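Local coordinates for hypothetical protein (Shewanella denitrificans, PDB 2OQM), which is of unknown function but belongs to the DinB-like DUF1993 proteins, whose core is a bundle of four long helices, at residues 32-37 with 113-118; 76-81 with 97-102. All blocks are in the same frame, centred on the assembly; numbering follows the deposited sequence. Where two conformers were deposited one is given.

Both contacts belong to the helical bundle of the DUF1993 domain, their centres about 11 Å apart. Contact 1 packs helix 13-50 against helix 104-119. Contact 2 lays the connection between helices 69-87 and 104-119 beside helix 69-87, and in chain order both its segments fall between the two of contact 1. The contacts meet directly: Val-114 CG2 lies 3.8 Å from Cys-77 CB, and Leu-33 CD1 lies 3.9 Å from Ala-80 CB. Helices 13-50, 69-87 and 104-119 thus share one apolar region, while the loop of contact 2 adds a polar layer beside it, tied to helix 69-87 through Lys-81 and to helix 104-119 through Arg-110, with a weak bond between Ser-113 OG and His-97 NE2.

Contact 1: residues 32-37 with 113-118. With FMT (formic acid), chain N.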
loop_
_atom_site.group_PDB
_atom_site.type_symbol
_atom_site.label_atom_id
_atom_site.label_comp_id
_atom_site.label_asym_id
_atom_site.label_seq_id
_atom_site.Cartn_x
_atom_site.Cartn_y
_atom_site.Cartn_z
HETATM N N MSE A 32 -10.816 -1.712 1.590
HETATM C CA MSE A 32 -10.081 -0.462 1.667
HETATM C C MSE A 32 -10.911 0.683 1.085
HETATM O O MSE A 32 -10.780 1.815 1.539
HETATM C CB MSE A 32 -8.779 -0.580 0.925
HETATM C CG MSE A 32 -7.725 -1.515 1.558
HETATM SE SE MSE A 32 -7.315 -0.959 3.368
HETATM C CE MSE A 32 -6.731 0.857 2.945
ATOM N N LEU A 33 -11.717 0.425 0.066
ATOM C CA LEU A 33 -12.589 1.468 -0.483
ATOM C C LEU A 33 -13.674 1.843 0.510
ATOM O O LEU A 33 -14.018 3.033 0.622
ATOM C CB LEU A 33 -13.193 1.108 -1.841
ATOM C CG LEU A 33 -12.179 1.054 -2.986
ATOM C CD1 LEU A 33 -12.746 0.382 -4.250
ATOM C CD2 LEU A 33 -11.530 2.442 -3.286
ATOM N N LYS A 34 -14.235 0.854 1.199
ATOM C CA LYS A 34 -15.155 1.135 2.299
ATOM C C LYS A 34 -14.457 1.965 3.381
ATOM O O LYS A 34 -15.023 2.888 3.980
ATOM C CB LYS A 34 -15.695 -0.161 2.868
ATOM C CG LYS A 34 -16.647 -0.891 1.913
ATOM C CD LYS A 34 -17.277 -2.089 2.571
ATOM C CE LYS A 34 -17.792 -3.098 1.540
ATOM N NZ LYS A 34 -18.060 -4.442 2.184
ATOM N N ASN A 35 -13.223 1.625 3.654
ATOM C CA ASN A 35 -12.428 2.396 4.613
ATOM C C ASN A 35 -12.225 3.830 4.151
ATOM O O ASN A 35 -12.322 4.786 4.946
ATOM C CB ASN A 35 -11.088 1.715 4.866
ATOM C CG ASN A 35 -11.202 0.426 5.602
ATOM O OD1 ASN A 35 -12.267 0.061 6.135
ATOM N ND2 ASN A 35 -10.099 -0.335 5.606
ATOM N N LEU A 36 -12.023 4.016 2.852
ATOM C CA LEU A 36 -11.884 5.351 2.298
ATOM C C LEU A 36 -13.185 6.158 2.519
ATOM O O LEU A 36 -13.169 7.375 2.808
ATOM C CB LEU A 36 -11.526 5.265 0.810
ATOM C CG LEU A 36 -11.245 6.594 0.125
ATOM C CD1 LEU A 36 -10.107 7.381 0.782
ATOM C CD2 LEU A 36 -11.025 6.311 -1.390
ATOM N N ASN A 37 -14.313 5.479 2.397
ATOM C CA ASN A 37 -15.611 6.101 2.713
ATOM C C ASN A 37 -15.698 6.576 4.137
ATOM O O ASN A 37 -16.208 7.690 4.411
ATOM C CB ASN A 37 -16.766 5.116 2.483
ATOM C CG ASN A 37 -17.522 5.391 1.225
ATOM O OD1 ASN A 37 -17.671 6.539 0.815
ATOM N ND2 ASN A 37 -18.086 4.343 0.644
ATOM N N SER A 113 -20.091 2.601 -6.923
ATOM C CA SER A 113 -20.144 1.938 -8.224
ATOM C C SER A 113 -19.028 0.897 -8.327
ATOM O O SER A 113 -19.224 -0.239 -8.787
ATOM C CB SER A 113 -19.945 2.972 -9.318
ATOM O OG SER A 113 -19.809 2.362 -10.592
ATOM N N VAL A 114 -17.834 1.282 -7.923
ATOM C CA VAL A 114 -16.735 0.329 -7.966
ATOM C C VAL A 114 -17.007 -0.820 -7.031
ATOM O O VAL A 114 -16.739 -1.956 -7.363
ATOM C CB VAL A 114 -15.377 0.990 -7.655
ATOM C CG1 VAL A 114 -14.272 -0.084 -7.599
ATOM C CG2 VAL A 114 -15.118 2.053 -8.767
ATOM N N LEU A 115 -17.564 -0.541 -5.860
ATOM C CA LEU A 115 -17.903 -1.605 -4.921
ATOM C C LEU A 115 -18.918 -2.557 -5.497
ATOM O O LEU A 115 -18.772 -3.750 -5.335
ATOM C CB LEU A 115 -18.394 -1.055 -3.557
ATOM C CG LEU A 115 -17.350 -0.431 -2.628
ATOM C CD1 LEU A 115 -18.009 0.316 -1.426
ATOM C CD2 LEU A 115 -16.294 -1.475 -2.156
ATOM N N THR A 116 -19.950 -2.043 -6.177
ATOM C CA THR A 116 -20.937 -2.883 -6.831
ATOM C C THR A 116 -20.322 -3.722 -7.943
ATOM O O THR A 116 -20.623 -4.910 -8.062
ATOM C CB THR A 116 -22.093 -2.020 -7.416
ATOM O OG1 THR A 116 -22.671 -1.240 -6.367
ATOM C CG2 THR A 116 -23.183 -2.859 -8.065
ATOM N N TYR A 117 -19.455 -3.111 -8.746
ATOM C CA TYR A 117 -18.744 -3.832 -9.782
ATOM C C TYR A 117 -17.956 -4.994 -9.191
ATOM O O TYR A 117 -18.083 -6.127 -9.632
ATOM C CB TYR A 117 -17.831 -2.884 -10.510
ATOM C CG TYR A 117 -16.953 -3.518 -11.580
ATOM C CD1 TYR A 117 -17.508 -3.984 -12.759
ATOM C CD2 TYR A 117 -15.584 -3.617 -11.430
ATOM C CE1 TYR A 117 -16.711 -4.546 -13.760
ATOM C CE2 TYR A 117 -14.791 -4.147 -12.431
ATOM C CZ TYR A 117 -15.373 -4.600 -13.593
ATOM O OH TYR A 117 -14.614 -5.170 -14.577
ATOM N N LEU A 118 -17.212 -4.741 -8.128
ATOM C CA LEU A 118 -16.384 -5.767 -7.545
ATOM C C LEU A 118 -17.210 -6.914 -6.962
ATOM O O LEU A 118 -16.790 -8.058 -6.998
ATOM C CB LEU A 118 -15.438 -5.161 -6.477
ATOM C CG LEU A 118 -14.270 -4.273 -6.948
ATOM C CD1 LEU A 118 -13.406 -3.835 -5.712
ATOM C CD2 LEU A 118 -13.415 -4.955 -8.000
HETATM C C FMT N . -16.710 -6.115 -16.635
HETATM O O1 FMT N . -17.109 -7.274 -16.569
HETATM O O2 FMT N . -15.525 -5.798 -16.795
#
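Leu-33 and Leu-115 make the middle of this helix-to-helix contact, their CA atoms 7.6 Å apart. Leu-33 divides its side chain between two neighbours: CB lies 4.0 Å from Leu-115 CD2, while farther out CD1 reaches Val-114 CG1 at 3.7 Å. The leucine and valine side chains cross at about a right angle. Leu-115 turns its other methyl toward the aliphatic part of Lys-34, CD1 standing 3.8 Å from Lys-34 CG. Lysine suits this margin because its inner methylenes can lie on a leucine while the extended remainder carries the ammonium group toward solvent. Branched Leu-33, Val-114 and Leu-115 suit the apolar space between the helices, which their methyls fill. No hydrogen bond crosses; apolar packing alone joins the segments.

The two stretches run nearly antiparallel, at 159°, with axes 10.7 Å apart. They belong to helices 13-50 and 104-119, the first and third long helices of the bundle, and antiparallel packing of these two agrees with the up-down-down-up order of DinB-like proteins. Ile-111 adds to the leucine layer from the same helix as Leu-115, and Val-114 also touches Cys-77 of helix 69-87.

Tyr-117 pairs a flat ring for packing with a hydroxyl at its outer end. A chi1 of 177° sets the ring on the far side of CB from the backbone N and carries it away from helix 13-50, onto Lys-81, Ala-85, Ala-94 and Pro-95, with Phe-121 meeting it edge-to-face. Its OH lies 2.5 Å from O2 of a formic acid, probably from the crystallisation liquor; so short a hydrogen bond is doubtful in detail, but the formic acid carbon sits in plane at the ring edge. With an alanine here, Phe-121 would probably lose its aromatic partner and a gap would open between the loop at Pro-95 and helix 69-87.

Contact 2: residues 76-81 with 97-102; sequences ACDTAK and HDDSET
His-97 receives a hydrogen bond from Lys-81, whose NZ lies 3.0 Å from ND1 and approaches at the ring edge, 25° out of the ring plane. The lysine chain bends at chi3 (69°), which swings the ammonium group toward the imidazole. Lysine suits this place because its chain spans the gap to the loop and its three N-H groups can be shared among partners: NZ also bonds to Pro-95 O and makes a long salt bridge to Asp-78 OD1 one turn earlier, at 3.6 Å. Asp-98, poorly ordered, takes a bond from Ser-100 OG and a weak one from Ser-100 N, an Asx-turn-like bend that leads through Asp-99.

The segment belongs to the loop that links helix 69-87 to helix 104-119, the second and third long helices of the DinB-like bundle, and here it runs back beside the first of them. At Asp-99 the backbone takes a left-handed helical conformation, and the side chain reaches back toward Asp-78, OD1 coming within 4.4 Å of Asp-78 OD2. Two like charges so near would be expected to repel, but Arg-110 forms salt bridges with both carboxylates, and a water donates to Asp-78 OD2 at 2.7 Å and to Asp-99 OD2 at 3.0 Å. Glu-101 extends the charged cluster, its OE1 pairing with the same arginine and with Gln-74 of helix 69-87.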
loop_
_atom_site.group_PDB
_atom_site.type_symbol
_atom_site.label_atom_id
_atom_site.label_comp_id
_atom_site.label_asym_id
_atom_site.label_seq_id
_atom_site.Cartn_x
_atom_site.Cartn_y
_atom_site.Cartn_z
ATOM N N ALA A 76 -7.613 5.859 -7.020
ATOM C CA ALA A 76 -7.818 4.680 -6.174
ATOM C C ALA A 76 -8.939 3.822 -6.691
ATOM O O ALA A 76 -8.780 2.630 -6.820
ATOM C CB ALA A 76 -8.034 5.035 -4.690
ATOM N N CYS A 77 -10.068 4.410 -7.046
ATOM C CA CYS A 77 -11.180 3.626 -7.526
ATOM C C CYS A 77 -10.833 2.904 -8.841
ATOM O O CYS A 77 -11.158 1.731 -9.026
ATOM C CB CYS A 77 -12.398 4.516 -7.728
ATOM S SG CYS A 77 -13.220 5.127 -6.212
ATOM N N ASP A 78 -10.184 3.619 -9.741
ATOM C CA ASP A 78 -9.787 3.073 -11.043
ATOM C C ASP A 78 -8.761 1.976 -10.883
ATOM O O ASP A 78 -8.825 0.958 -11.544
ATOM C CB ASP A 78 -9.227 4.162 -11.955
ATOM C CG ASP A 78 -10.291 4.958 -12.664
ATOM O OD1 ASP A 78 -11.483 4.592 -12.648
ATOM O OD2 ASP A 78 -9.904 5.977 -13.249
ATOM N N THR A 79 -7.857 2.137 -9.926
ATOM C CA THR A 79 -6.875 1.102 -9.709
ATOM C C THR A 79 -7.544 -0.242 -9.387
ATOM O O THR A 79 -7.143 -1.295 -9.920
ATOM C CB THR A 79 -5.936 1.517 -8.595
ATOM O OG1 THR A 79 -5.248 2.711 -8.991
ATOM C CG2 THR A 79 -4.922 0.439 -8.314
ATOM N N ALA A 80 -8.498 -0.206 -8.453
ATOM C CA ALA A 80 -9.284 -1.376 -8.060
ATOM C C ALA A 80 -10.092 -1.914 -9.229
ATOM O O ALA A 80 -10.014 -3.106 -9.547
ATOM C CB ALA A 80 -10.201 -1.057 -6.899
ATOM N N LYS A 81 -10.849 -1.033 -9.871
ATOM C CA LYS A 81 -11.782 -1.443 -10.936
ATOM C C LYS A 81 -11.026 -2.029 -12.138
ATOM O O LYS A 81 -11.291 -3.151 -12.563
ATOM C CB LYS A 81 -12.625 -0.250 -11.399
ATOM C CG LYS A 81 -13.607 -0.597 -12.547
ATOM C CD LYS A 81 -14.201 0.644 -13.179
ATOM C CE LYS A 81 -13.172 1.456 -13.973
ATOM N NZ LYS A 81 -13.776 2.642 -14.641
ATOM N N HIS A 97 -15.795 5.777 -16.484
ATOM C CA HIS A 97 -16.016 7.000 -15.706
ATOM C C HIS A 97 -15.245 8.141 -16.379
ATOM O O HIS A 97 -14.051 8.008 -16.647
ATOM C CB HIS A 97 -15.531 6.798 -14.267
ATOM C CG HIS A 97 -16.263 5.728 -13.508
ATOM N ND1 HIS A 97 -15.682 4.516 -13.177
ATOM C CD2 HIS A 97 -17.507 5.706 -12.971
ATOM C CE1 HIS A 97 -16.540 3.788 -12.476
ATOM N NE2 HIS A 97 -17.658 4.487 -12.339
ATOM N N ASP A 98 -15.926 9.252 -16.661
ATOM C CA ASP A 98 -15.282 10.439 -17.258
ATOM C C ASP A 98 -14.505 11.351 -16.271
ATOM O O ASP A 98 -13.948 12.371 -16.692
ATOM C CB ASP A 98 -16.321 11.281 -18.009
ATOM C CG ASP A 98 -17.301 11.991 -17.077
ATOM O OD1 ASP A 98 -17.300 11.715 -15.847
ATOM O OD2 ASP A 98 -18.080 12.835 -17.591
ATOM N N ASP A 99 -14.489 11.011 -14.984
ATOM C CA ASP A 99 -13.757 11.800 -13.981
ATOM C C ASP A 99 -14.257 13.227 -13.816
ATOM O O ASP A 99 -13.493 14.147 -13.553
ATOM C CB ASP A 99 -12.265 11.798 -14.264
ATOM C CG ASP A 99 -11.606 10.465 -13.911
ATOM O OD1 ASP A 99 -12.165 9.701 -13.086
ATOM O OD2 ASP A 99 -10.514 10.196 -14.435
ATOM N N SER A 100 -15.563 13.389 -13.925
ATOM C CA SER A 100 -16.184 14.707 -13.841
ATOM C C SER A 100 -16.530 15.152 -12.416
ATOM O O SER A 100 -17.068 16.247 -12.232
ATOM C CB SER A 100 -17.481 14.669 -14.655
ATOM O OG SER A 100 -18.341 13.637 -14.144
ATOM N N GLU A 101 -16.276 14.298 -11.415
ATOM C CA GLU A 101 -16.748 14.553 -10.055
ATOM C C GLU A 101 -16.108 15.794 -9.461
ATOM O O GLU A 101 -14.898 16.007 -9.595
ATOM C CB GLU A 101 -16.410 13.381 -9.126
ATOM C CG GLU A 101 -17.128 12.077 -9.412
ATOM C CD GLU A 101 -16.419 11.135 -10.362
ATOM O OE1 GLU A 101 -15.405 11.520 -10.951
ATOM O OE2 GLU A 101 -16.922 10.006 -10.557
ATOM N N THR A 102 -16.910 16.604 -8.794
ATOM C CA THR A 102 -16.398 17.778 -8.099
ATOM C C THR A 102 -16.842 17.846 -6.647
ATOM O O THR A 102 -16.346 18.680 -5.891
ATOM C CB THR A 102 -16.815 19.086 -8.833
ATOM O OG1 THR A 102 -18.240 19.161 -8.950
ATOM C CG2 THR A 102 -16.233 19.128 -10.230
HETATM O O HOH W 1 -8.660 8.387 -12.913
#